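Local coordinates for bifunctional protein PutA (Bdellovibrio bacteriovorus, PDB 5UR2) that probably oxidises L-proline to L-glutamate in two steps, with a flavin-dependent proline dehydrogenase and an NAD-dependent L-glutamate gamma-semialdehyde dehydrogenase in one chain, at residues Asn194-Met199 / Trp298-Lys303; Leu238-Glu241 / Val245-Leu248. One frame throughout, in Å; residues are numbered along the deposited sequence.

Contact 1. Residues Asn194-Met199 / Trp298-Lys303; sequences NVSVKM and WVRLVK. With P5F (N-propargylglycine-modified flavin adenine dinucleotide), chain F.
A single buried hydrogen bond, from Arg300 to Ser196, spans the interior of the proline dehydrogenase barrel. It joins strands 194-197 and 298-302. These are the second and fifth strands of the closed sheet, so strands 235-238 and 268-273 lie between them. The backbones stay well apart: the nearest CA atoms, those of Ser196 and Arg300, are 10.8 Å from each other. The long arginine side chain bridges that gap. Its CG is anti to the backbone N (chi1 176°), and the chain bends at chi3 (-65°) before the guanidinium. Arg300 NH2 then donates to Ser196 OG over 2.9 Å. The bond is nearly straight, at 168°, and the hydroxyl oxygen meets the edge of the guanidinium, in its plane. Thr141 OG1 also bonds Ser196 OG, which links the first strand of the barrel to the pair. Arg300 NH1 forms a salt bridge to Asp239, so the guanidinium is held from two of its nitrogens.

The modified flavin runs past both segments. Lys198 NZ is covalently joined to C23 of the inactivator, at 1.4 Å. Tyr403 OH is hydrogen-bonded to the same nitrogen. Val302 packs against the ribityl chain and the ring system, with CG2 3.2 Å from flavin O2' and CG1 3.9 Å from C9A. Lys303 reaches the pyrophosphate with an extended chain. Its NZ donates to O1A at 2.8 Å and more weakly to O1P, and it also pairs with Asp331. The arrangement is that of a flavin site at the C-terminal ends of the strands of a (βα)8 barrel, caught here after mechanism-based inactivation by N-propargylglycine.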
ATOM      1  N   ASN B 194      42.947  35.439 -30.376  1.00 36.37           N
ATOM      2  CA  ASN B 194      42.561  35.027 -29.032  1.00 32.39           C
ATOM      3  C   ASN B 194      41.757  33.744 -29.183  1.00 32.61           C
ATOM      4  O   ASN B 194      40.768  33.726 -29.918  1.00 35.21           O
ATOM      5  CB  ASN B 194      41.748  36.148 -28.361  1.00 25.80           C
ATOM      6  CG  ASN B 194      41.441  35.886 -26.883  1.00 36.96           C
ATOM      7  OD1 ASN B 194      40.920  34.829 -26.514  1.00 30.58           O
ATOM      8  ND2 ASN B 194      41.724  36.879 -26.036  1.00 30.09           N
ATOM      9  N   VAL B 195      42.186  32.664 -28.528  1.00 25.28           N
ATOM     10  CA  VAL B 195      41.453  31.408 -28.618  1.00 32.76           C
ATOM     11  C   VAL B 195      41.078  30.951 -27.211  1.00 31.92           C
ATOM     12  O   VAL B 195      41.783  31.221 -26.233  1.00 26.91           O
ATOM     13  CB  VAL B 195      42.223  30.291 -29.376  1.00 34.20           C
ATOM     14  CG1 VAL B 195      42.735  30.800 -30.718  1.00 32.00           C
ATOM     15  CG2 VAL B 195      43.339  29.676 -28.528  1.00 25.09           C
ATOM     16  N   SER B 196      39.917  30.301 -27.119  1.00 26.81           N
ATOM     17  CA  SER B 196      39.393  29.745 -25.881  1.00 25.39           C
ATOM     18  C   SER B 196      39.386  28.234 -25.982  1.00 27.18           C
ATOM     19  O   SER B 196      39.009  27.682 -27.021  1.00 30.04           O
ATOM     20  CB  SER B 196      37.973  30.239 -25.591  1.00 27.35           C
ATOM     21  OG  SER B 196      37.976  31.628 -25.309  1.00 28.33           O
ATOM     22  N   VAL B 197      39.783  27.583 -24.886  1.00 28.23           N
ATOM     23  CA  VAL B 197      39.990  26.146 -24.799  1.00 26.15           C
ATOM     24  C   VAL B 197      39.144  25.518 -23.694  1.00 29.59           C
ATOM     25  O   VAL B 197      39.089  26.037 -22.579  1.00 26.12           O
ATOM     26  CB  VAL B 197      41.485  25.843 -24.556  1.00 31.21           C
ATOM     27  CG1 VAL B 197      41.729  24.340 -24.470  1.00 31.79           C
ATOM     28  CG2 VAL B 197      42.333  26.452 -25.663  1.00 35.46           C
ATOM     29  N   LYS B 198      38.516  24.382 -23.996  1.00 32.58           N
ATOM     30  CA  LYS B 198      37.704  23.648 -23.020  1.00 32.65           C
ATOM     31  C   LYS B 198      38.585  22.539 -22.486  1.00 34.37           C
ATOM     32  O   LYS B 198      39.048  21.656 -23.256  1.00 39.47           O
ATOM     33  CB  LYS B 198      36.399  23.131 -23.628  1.00 38.94           C
ATOM     34  CG  LYS B 198      35.055  23.708 -23.190  1.00 49.31           C
ATOM     35  CD  LYS B 198      34.485  24.978 -23.794  1.00 50.29           C
ATOM     36  CE  LYS B 198      33.541  25.803 -22.930  1.00 55.64           C
ATOM     37  NZ  LYS B 198      33.016  27.078 -23.436  1.00 59.06           N
ATOM     38  N   MET B 199      38.854  22.550 -21.185  1.00 32.00           N
ATOM     39  CA  MET B 199      39.829  21.633 -20.608  1.00 23.78           C
ATOM     40  C   MET B 199      39.452  20.155 -20.767  1.00 30.09           C
ATOM     41  O   MET B 199      40.267  19.352 -21.214  1.00 26.11           O
ATOM     42  CB  MET B 199      40.038  21.930 -19.115  1.00 22.05           C
ATOM     43  CG  MET B 199      41.211  21.141 -18.511  1.00 22.34           C
ATOM     44  SD  MET B 199      41.411  21.320 -16.736  1.00 33.17           S
ATOM     45  CE  MET B 199      39.920  20.505 -16.128  1.00 25.48           C
ATOM     46  N   TRP B 298      44.834  37.147 -16.990  1.00 25.04           N
ATOM     47  CA  TRP B 298      43.482  37.671 -17.126  1.00 22.68           C
ATOM     48  C   TRP B 298      42.444  36.759 -16.472  1.00 25.60           C
ATOM     49  O   TRP B 298      42.597  35.536 -16.452  1.00 24.23           O
ATOM     50  CB  TRP B 298      43.135  37.856 -18.605  1.00 24.96           C
ATOM     51  CG  TRP B 298      43.835  39.012 -19.205  1.00 26.78           C
ATOM     52  CD1 TRP B 298      45.163  39.100 -19.484  1.00 23.92           C
ATOM     53  CD2 TRP B 298      43.252  40.256 -19.605  1.00 23.85           C
ATOM     54  NE1 TRP B 298      45.447  40.323 -20.036  1.00 27.11           N
ATOM     55  CE2 TRP B 298      44.293  41.054 -20.122  1.00 24.45           C
ATOM     56  CE3 TRP B 298      41.953  40.773 -19.579  1.00 26.24           C
ATOM     57  CZ2 TRP B 298      44.080  42.344 -20.605  1.00 31.39           C
ATOM     58  CZ3 TRP B 298      41.741  42.060 -20.064  1.00 32.91           C
ATOM     59  CH2 TRP B 298      42.804  42.832 -20.564  1.00 32.21           C
ATOM     60  N   VAL B 299      41.385  37.372 -15.938  1.00 21.73           N
ATOM     61  CA  VAL B 299      40.200  36.665 -15.477  1.00 21.21           C
ATOM     62  C   VAL B 299      39.017  37.120 -16.320  1.00 24.33           C
ATOM     63  O   VAL B 299      38.695  38.314 -16.357  1.00 25.73           O
ATOM     64  CB  VAL B 299      39.919  36.910 -13.990  1.00 26.29           C
ATOM     65  CG1 VAL B 299      38.589  36.278 -13.612  1.00 20.44           C
ATOM     66  CG2 VAL B 299      41.018  36.325 -13.154  1.00 23.91           C
ATOM     67  N   ARG B 300      38.380  36.186 -17.017  1.00 22.43           N
ATOM     68  CA  ARG B 300      37.137  36.500 -17.718  1.00 25.11           C
ATOM     69  C   ARG B 300      35.988  36.219 -16.761  1.00 26.21           C
ATOM     70  O   ARG B 300      35.685  35.058 -16.465  1.00 23.71           O
ATOM     71  CB  ARG B 300      36.979  35.686 -18.999  1.00 21.41           C
ATOM     72  CG  ARG B 300      35.646  35.939 -19.686  1.00 25.32           C
ATOM     73  CD  ARG B 300      35.325  34.860 -20.685  1.00 31.55           C
ATOM     74  NE  ARG B 300      36.269  34.831 -21.799  1.00 35.26           N
ATOM     75  CZ  ARG B 300      36.407  33.783 -22.604  1.00 41.75           C
ATOM     76  NH1 ARG B 300      35.670  32.688 -22.393  1.00 41.56           N
ATOM     77  NH2 ARG B 300      37.281  33.822 -23.599  1.00 43.13           N
ATOM     78  N   LEU B 301      35.353  37.273 -16.270  1.00 28.50           N
ATOM     79  CA  LEU B 301      34.323  37.125 -15.253  1.00 24.66           C
ATOM     80  C   LEU B 301      32.976  36.951 -15.953  1.00 27.55           C
ATOM     81  O   LEU B 301      32.555  37.821 -16.724  1.00 20.98           O
ATOM     82  CB  LEU B 301      34.331  38.333 -14.321  1.00 20.69           C
ATOM     83  CG  LEU B 301      33.443  38.277 -13.082  1.00 24.00           C
ATOM     84  CD1 LEU B 301      33.854  37.152 -12.125  1.00 21.94           C
ATOM     85  CD2 LEU B 301      33.461  39.637 -12.380  1.00 20.67           C
ATOM     86  N   VAL B 302      32.340  35.796 -15.742  1.00 26.57           N
ATOM     87  CA  VAL B 302      31.028  35.498 -16.299  1.00 22.82           C
ATOM     88  C   VAL B 302      30.085  35.249 -15.131  1.00 19.71           C
ATOM     89  O   VAL B 302      30.499  35.219 -13.978  1.00 19.45           O
ATOM     90  CB  VAL B 302      31.047  34.283 -17.255  1.00 20.48           C
ATOM     91  CG1 VAL B 302      32.161  34.411 -18.275  1.00 20.98           C
ATOM     92  CG2 VAL B 302      31.209  32.968 -16.479  1.00 19.48           C
ATOM     93  N   LYS B 303      28.802  35.063 -15.436  1.00 19.71           N
ATOM     94  CA  LYS B 303      27.906  34.620 -14.370  1.00 26.99           C
ATOM     95  C   LYS B 303      27.893  33.095 -14.255  1.00 18.85           C
ATOM     96  O   LYS B 303      28.220  32.560 -13.193  1.00 28.14           O
ATOM     97  CB  LYS B 303      26.507  35.215 -14.556  1.00 19.56           C
ATOM     98  CG  LYS B 303      26.574  36.692 -14.228  1.00 19.96           C
ATOM     99  CD  LYS B 303      25.304  37.449 -14.379  1.00 20.30           C
ATOM    100  CE  LYS B 303      25.626  38.950 -14.283  1.00 29.30           C
ATOM    101  NZ  LYS B 303      24.465  39.810 -14.571  1.00 25.90           N
TER
HETATM  102  PA  P5F F1001      21.987  37.923 -16.945  1.00 25.26           P
HETATM  103  O1A P5F F1001      22.214  39.298 -16.230  1.00 30.61           O
HETATM  104  O2A P5F F1001      20.651  37.621 -17.410  1.00 23.04           O
HETATM  105  O5B P5F F1001      22.264  36.710 -16.099  1.00 24.68           O
HETATM  106  C5B P5F F1001      21.800  35.392 -16.367  1.00 16.78           C
HETATM  107  C4B P5F F1001      22.584  34.414 -15.479  1.00 20.64           C
HETATM  108  O4B P5F F1001      22.210  34.459 -14.123  1.00 25.39           O
HETATM  109  C3B P5F F1001      22.494  32.957 -15.833  1.00 17.28           C
HETATM  110  O3B P5F F1001      23.281  32.622 -16.910  1.00 18.70           O
HETATM  111  C2B P5F F1001      22.933  32.299 -14.587  1.00 17.09           C
HETATM  112  O2B P5F F1001      24.318  32.302 -14.533  1.00 18.70           O
HETATM  113  C1B P5F F1001      22.404  33.203 -13.532  1.00 22.79           C
HETATM  114  N9A P5F F1001      21.147  32.785 -12.966  1.00 19.76           N
HETATM  115  C8A P5F F1001      19.947  32.555 -13.625  1.00 21.14           C
HETATM  116  N7A P5F F1001      19.024  32.204 -12.721  1.00 23.15           N
HETATM  117  C5A P5F F1001      19.582  32.206 -11.441  1.00 21.13           C
HETATM  118  C6A P5F F1001      19.120  31.912 -10.160  1.00 30.15           C
HETATM  119  N6A P5F F1001      17.755  31.523  -9.944  1.00 28.95           N
HETATM  120  N1A P5F F1001      19.947  31.990  -9.100  1.00 25.32           N
HETATM  121  C2A P5F F1001      21.238  32.357  -9.250  1.00 17.31           C
HETATM  122  N3A P5F F1001      21.728  32.622 -10.495  1.00 20.52           N
HETATM  123  C4A P5F F1001      20.950  32.566 -11.584  1.00 11.73           C
HETATM  124  N1  P5F F1001      29.654  30.534 -18.711  1.00 32.81           N
HETATM  125  C2  P5F F1001      30.423  29.547 -17.992  1.00 27.86           C
HETATM  126  O2  P5F F1001      29.843  28.938 -16.902  1.00 28.25           O
HETATM  127  N3  P5F F1001      31.758  29.215 -18.391  1.00 42.77           N
HETATM  128  C4  P5F F1001      32.384  29.826 -19.505  1.00 45.20           C
HETATM  129  O4  P5F F1001      33.692  29.454 -19.840  1.00 38.12           O
HETATM  130  C4X P5F F1001      31.570  30.861 -20.272  1.00 42.68           C
HETATM  131  N5  P5F F1001      32.061  31.456 -21.513  1.00 44.45           N
HETATM  132  C5X P5F F1001      31.425  32.726 -21.917  1.00 44.35           C
HETATM  133  C6  P5F F1001      32.164  33.681 -22.798  1.00 35.93           C
HETATM  134  C7  P5F F1001      31.590  34.938 -23.116  1.00 36.35           C
HETATM  135  C7M P5F F1001      32.349  35.896 -24.008  1.00 38.53           C
HETATM  136  C8  P5F F1001      30.310  35.301 -22.598  1.00 37.04           C
HETATM  137  C8M P5F F1001      29.672  36.631 -22.911  1.00 35.48           C
HETATM  138  C9  P5F F1001      29.606  34.404 -21.761  1.00 44.42           C
HETATM  139  C9A P5F F1001      30.200  33.079 -21.425  1.00 44.53           C
HETATM  140  N10 P5F F1001      29.478  32.162 -20.540  1.00 42.88           N
HETATM  141  C10 P5F F1001      30.265  31.172 -19.861  1.00 37.02           C
HETATM  142  C1' P5F F1001      28.047  32.341 -20.189  1.00 45.64           C
HETATM  143  C2' P5F F1001      27.843  33.337 -19.047  1.00 38.89           C
HETATM  144  O2' P5F F1001      28.341  32.783 -17.889  1.00 37.21           O
HETATM  145  C3' P5F F1001      26.393  33.768 -18.818  1.00 40.40           C
HETATM  146  O3' P5F F1001      25.656  32.655 -18.472  1.00 41.32           O
HETATM  147  C4' P5F F1001      25.715  34.415 -20.016  1.00 38.78           C
HETATM  148  O4' P5F F1001      26.707  35.035 -20.761  1.00 37.99           O
HETATM  149  C5' P5F F1001      24.532  35.344 -19.685  1.00 38.49           C
HETATM  150  O5' P5F F1001      24.736  36.147 -18.539  1.00 40.31           O
HETATM  151  P   P5F F1001      24.317  37.707 -18.396  1.00 31.20           P
HETATM  152  O1P P5F F1001      25.165  38.613 -17.424  1.00 39.18           O
HETATM  153  O2P P5F F1001      24.255  38.118 -19.915  1.00 31.65           O
HETATM  154  O3P P5F F1001      22.686  37.627 -18.225  1.00 26.14           O
HETATM  155  C21 P5F F1001      31.940  29.235 -22.892  1.00 57.11           C
HETATM  156  C22 P5F F1001      32.107  30.397 -22.222  1.00 60.85           C
HETATM  157  C23 P5F F1001      32.672  27.951 -22.464  1.00 57.60           C

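Contact 2. Residues Leu238-Glu241 / Val245-Leu248; sequences LDME and VKHL. With P5F (N-propargylglycine-modified flavin adenine dinucleotide), chain F.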
ATOM      1  N   LEU B 238      41.448  29.749 -20.940  1.00 21.59           N
ATOM      2  CA  LEU B 238      40.941  28.458 -20.492  1.00 21.13           C
ATOM      3  C   LEU B 238      39.528  28.687 -19.982  1.00 29.45           C
ATOM      4  O   LEU B 238      39.331  29.486 -19.053  1.00 27.03           O
ATOM      5  CB  LEU B 238      41.832  27.860 -19.399  1.00 21.53           C
ATOM      6  CG  LEU B 238      41.507  26.420 -18.968  1.00 27.39           C
ATOM      7  CD1 LEU B 238      41.628  25.480 -20.168  1.00 30.16           C
ATOM      8  CD2 LEU B 238      42.396  25.946 -17.825  1.00 22.17           C
ATOM      9  N   ASP B 239      38.546  28.045 -20.626  1.00 20.63           N
ATOM     10  CA  ASP B 239      37.163  28.193 -20.186  1.00 28.99           C
ATOM     11  C   ASP B 239      36.943  27.476 -18.856  1.00 27.20           C
ATOM     12  O   ASP B 239      37.780  26.702 -18.381  1.00 32.91           O
ATOM     13  CB  ASP B 239      36.176  27.688 -21.247  1.00 29.59           C
ATOM     14  CG  ASP B 239      36.066  28.633 -22.462  1.00 42.69           C
ATOM     15  OD1 ASP B 239      36.372  29.839 -22.338  1.00 47.01           O
ATOM     16  OD2 ASP B 239      35.646  28.181 -23.546  1.00 45.51           O
ATOM     17  N   MET B 240      35.791  27.740 -18.247  1.00 25.29           N
ATOM     18  CA  MET B 240      35.397  27.063 -17.019  1.00 24.40           C
ATOM     19  C   MET B 240      34.128  26.282 -17.281  1.00 23.69           C
ATOM     20  O   MET B 240      33.115  26.858 -17.707  1.00 23.43           O
ATOM     21  CB  MET B 240      35.173  28.034 -15.864  1.00 18.63           C
ATOM     22  CG  MET B 240      34.939  27.294 -14.565  1.00 21.18           C
ATOM     23  SD  MET B 240      36.356  26.305 -14.083  1.00 26.82           S
ATOM     24  CE  MET B 240      37.421  27.624 -13.490  1.00 24.51           C
ATOM     25  N   GLU B 241      34.185  24.985 -16.999  1.00 22.48           N
ATOM     26  CA  GLU B 241      33.067  24.080 -17.227  1.00 22.60           C
ATOM     27  C   GLU B 241      32.293  23.867 -15.926  1.00 21.40           C
ATOM     28  O   GLU B 241      32.254  24.765 -15.075  1.00 24.97           O
ATOM     29  CB  GLU B 241      33.584  22.760 -17.822  1.00 18.74           C
ATOM     30  CG  GLU B 241      34.208  22.962 -19.200  1.00 26.21           C
ATOM     31  CD  GLU B 241      35.160  21.837 -19.607  1.00 35.05           C
ATOM     32  OE1 GLU B 241      36.270  21.771 -19.039  1.00 28.82           O
ATOM     33  OE2 GLU B 241      34.811  21.031 -20.508  1.00 38.12           O
ATOM     34  N   VAL B 245      34.462  20.006 -12.143  1.00 18.15           N
ATOM     35  CA  VAL B 245      35.843  20.202 -12.561  1.00 18.73           C
ATOM     36  C   VAL B 245      36.339  21.608 -12.261  1.00 21.06           C
ATOM     37  O   VAL B 245      37.401  21.998 -12.751  1.00 21.26           O
ATOM     38  CB  VAL B 245      36.040  19.873 -14.058  1.00 21.00           C
ATOM     39  CG1 VAL B 245      35.618  18.428 -14.367  1.00 19.02           C
ATOM     40  CG2 VAL B 245      35.265  20.846 -14.938  1.00 19.36           C
ATOM     41  N   LYS B 246      35.591  22.397 -11.479  1.00 19.54           N
ATOM     42  CA  LYS B 246      35.999  23.789 -11.287  1.00 18.07           C
ATOM     43  C   LYS B 246      37.317  23.870 -10.531  1.00 23.01           C
ATOM     44  O   LYS B 246      38.247  24.557 -10.964  1.00 23.63           O
ATOM     45  CB  LYS B 246      34.917  24.590 -10.545  1.00 16.87           C
ATOM     46  CG  LYS B 246      35.192  26.101 -10.504  1.00 17.13           C
ATOM     47  CD  LYS B 246      36.016  26.540  -9.279  1.00 17.13           C
ATOM     48  CE  LYS B 246      35.260  26.271  -7.965  1.00 22.39           C
ATOM     49  NZ  LYS B 246      35.978  26.768  -6.729  1.00 16.83           N
ATOM     50  N   HIS B 247      37.405  23.192  -9.383  1.00 20.39           N
ATOM     51  CA  HIS B 247      38.623  23.254  -8.581  1.00 23.95           C
ATOM     52  C   HIS B 247      39.804  22.662  -9.348  1.00 23.15           C
ATOM     53  O   HIS B 247      40.900  23.239  -9.366  1.00 22.96           O
ATOM     54  CB  HIS B 247      38.386  22.541  -7.241  1.00 24.57           C
ATOM     55  CG  HIS B 247      39.526  22.658  -6.279  1.00 44.48           C
ATOM     56  ND1 HIS B 247      39.656  21.841  -5.172  1.00 48.71           N
ATOM     57  CD2 HIS B 247      40.600  23.486  -6.263  1.00 47.20           C
ATOM     58  CE1 HIS B 247      40.758  22.162  -4.518  1.00 47.08           C
ATOM     59  NE2 HIS B 247      41.351  23.154  -5.161  1.00 43.76           N
ATOM     60  N   LEU B 248      39.584  21.537 -10.030  1.00 23.41           N
ATOM     61  CA  LEU B 248      40.653  20.933 -10.816  1.00 25.23           C
ATOM     62  C   LEU B 248      41.153  21.892 -11.899  1.00 25.48           C
ATOM     63  O   LEU B 248      42.361  22.019 -12.119  1.00 25.80           O
ATOM     64  CB  LEU B 248      40.162  19.619 -11.417  1.00 19.52           C
ATOM     65  CG  LEU B 248      41.127  18.801 -12.276  1.00 25.13           C
ATOM     66  CD1 LEU B 248      42.338  18.366 -11.459  1.00 25.48           C
ATOM     67  CD2 LEU B 248      40.410  17.597 -12.865  1.00 22.13           C
TER
HETATM   68  PA  P5F F1001      21.987  37.923 -16.945  1.00 25.26           P
HETATM   69  O1A P5F F1001      22.214  39.298 -16.230  1.00 30.61           O
HETATM   70  O2A P5F F1001      20.651  37.621 -17.410  1.00 23.04           O
HETATM   71  O5B P5F F1001      22.264  36.710 -16.099  1.00 24.68           O
HETATM   72  C5B P5F F1001      21.800  35.392 -16.367  1.00 16.78           C
HETATM   73  C4B P5F F1001      22.584  34.414 -15.479  1.00 20.64           C
HETATM   74  O4B P5F F1001      22.210  34.459 -14.123  1.00 25.39           O
HETATM   75  C3B P5F F1001      22.494  32.957 -15.833  1.00 17.28           C
HETATM   76  O3B P5F F1001      23.281  32.622 -16.910  1.00 18.70           O
HETATM   77  C2B P5F F1001      22.933  32.299 -14.587  1.00 17.09           C
HETATM   78  O2B P5F F1001      24.318  32.302 -14.533  1.00 18.70           O
HETATM   79  C1B P5F F1001      22.404  33.203 -13.532  1.00 22.79           C
HETATM   80  N9A P5F F1001      21.147  32.785 -12.966  1.00 19.76           N
HETATM   81  C8A P5F F1001      19.947  32.555 -13.625  1.00 21.14           C
HETATM   82  N7A P5F F1001      19.024  32.204 -12.721  1.00 23.15           N
HETATM   83  C5A P5F F1001      19.582  32.206 -11.441  1.00 21.13           C
HETATM   84  C6A P5F F1001      19.120  31.912 -10.160  1.00 30.15           C
HETATM   85  N6A P5F F1001      17.755  31.523  -9.944  1.00 28.95           N
HETATM   86  N1A P5F F1001      19.947  31.990  -9.100  1.00 25.32           N
HETATM   87  C2A P5F F1001      21.238  32.357  -9.250  1.00 17.31           C
HETATM   88  N3A P5F F1001      21.728  32.622 -10.495  1.00 20.52           N
HETATM   89  C4A P5F F1001      20.950  32.566 -11.584  1.00 11.73           C
HETATM   90  N1  P5F F1001      29.654  30.534 -18.711  1.00 32.81           N
HETATM   91  C2  P5F F1001      30.423  29.547 -17.992  1.00 27.86           C
HETATM   92  O2  P5F F1001      29.843  28.938 -16.902  1.00 28.25           O
HETATM   93  N3  P5F F1001      31.758  29.215 -18.391  1.00 42.77           N
HETATM   94  C4  P5F F1001      32.384  29.826 -19.505  1.00 45.20           C
HETATM   95  O4  P5F F1001      33.692  29.454 -19.840  1.00 38.12           O
HETATM   96  C4X P5F F1001      31.570  30.861 -20.272  1.00 42.68           C
HETATM   97  N5  P5F F1001      32.061  31.456 -21.513  1.00 44.45           N
HETATM   98  C5X P5F F1001      31.425  32.726 -21.917  1.00 44.35           C
HETATM   99  C6  P5F F1001      32.164  33.681 -22.798  1.00 35.93           C
HETATM  100  C7  P5F F1001      31.590  34.938 -23.116  1.00 36.35           C
HETATM  101  C7M P5F F1001      32.349  35.896 -24.008  1.00 38.53           C
HETATM  102  C8  P5F F1001      30.310  35.301 -22.598  1.00 37.04           C
HETATM  103  C8M P5F F1001      29.672  36.631 -22.911  1.00 35.48           C
HETATM  104  C9  P5F F1001      29.606  34.404 -21.761  1.00 44.42           C
HETATM  105  C9A P5F F1001      30.200  33.079 -21.425  1.00 44.53           C
HETATM  106  N10 P5F F1001      29.478  32.162 -20.540  1.00 42.88           N
HETATM  107  C10 P5F F1001      30.265  31.172 -19.861  1.00 37.02           C
HETATM  108  C1' P5F F1001      28.047  32.341 -20.189  1.00 45.64           C
HETATM  109  C2' P5F F1001      27.843  33.337 -19.047  1.00 38.89           C
HETATM  110  O2' P5F F1001      28.341  32.783 -17.889  1.00 37.21           O
HETATM  111  C3' P5F F1001      26.393  33.768 -18.818  1.00 40.40           C
HETATM  112  O3' P5F F1001      25.656  32.655 -18.472  1.00 41.32           O
HETATM  113  C4' P5F F1001      25.715  34.415 -20.016  1.00 38.78           C
HETATM  114  O4' P5F F1001      26.707  35.035 -20.761  1.00 37.99           O
HETATM  115  C5' P5F F1001      24.532  35.344 -19.685  1.00 38.49           C
HETATM  116  O5' P5F F1001      24.736  36.147 -18.539  1.00 40.31           O
HETATM  117  P   P5F F1001      24.317  37.707 -18.396  1.00 31.20           P
HETATM  118  O1P P5F F1001      25.165  38.613 -17.424  1.00 39.18           O
HETATM  119  O2P P5F F1001      24.255  38.118 -19.915  1.00 31.65           O
HETATM  120  O3P P5F F1001      22.686  37.627 -18.225  1.00 26.14           O
HETATM  121  C21 P5F F1001      31.940  29.235 -22.892  1.00 57.11           C
HETATM  122  C22 P5F F1001      32.107  30.397 -22.222  1.00 60.85           C
HETATM  123  C23 P5F F1001      32.672  27.951 -22.464  1.00 57.60           C
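Lys246 NZ is gripped by two carboxylates, those of Asp278 and Asp282, while the stem of the same side chain packs on Met240. The two salt bridges probably favour the charged form of this buried amine. The lysine leaves its backbone with CG anti to N (chi1 -171°). It then bends at chi2 and chi3 and carries NZ off to the two aspartates, clear of residues 238-241. Only the base of the chain meets Met240. Met240 SD lies 3.8 Å from Lys246 CG and equally near Lys246 CA. Met240 CE adds a looser contact to the same CG, at 4.0 Å. The methionine folds at chi2 (62°) and chi3, which brings its sulfur to the start of the helix. The two side chains cross obliquely.

A second apolar touch lies beside the first. Glu241 CB meets Val245 CG2 at 3.8 Å. Glu241 OE2 is hydrogen-bonded to Thr200 OG1, and the backbone O of Glu241 to Gln273 NE2. Val245 occupies the N-cap position of helix 246-257. The two segments are the two ends of the connection from the third strand of the (βα)8 barrel to its following helix, touching through van der Waals contacts.

The other side of this turn serves the flavin. Met240 uses both its backbone polar atoms on the pyrimidine ring. Its N donates to flavin O4 over 3.1 Å, at 164°. Its O accepts from flavin N3 over 2.8 Å. This pair of bonds fixes the ring against the loop backbone, while the methionine side chain is left to pack on the helix. Asp239, one residue earlier, comes close to the inactivator: its OD2 is 3.2 Å from C23.

Following the chain from the N terminus, the second barrel strand, 194-197, supplies the first half of contact 1 and leads to Lys198. The chain passes helix 211-232 and strand 235-238, then makes the short turn that contact 2 closes, with three residues between its segments. Strand 268-273 follows, and strand 298-302 completes contact 1, a loop of 98 intervening residues. Contact 2 therefore lies wholly within the larger loop of contact 1. Contact 1 ties the second strand to the fifth; contact 2 stays local, between the third strand and helix 246-257. Their centres are about 10 Å apart. Val197 O and Asp239 N, 2.9 Å apart, probably form a hydrogen bond, and both contacts touch the same flavin.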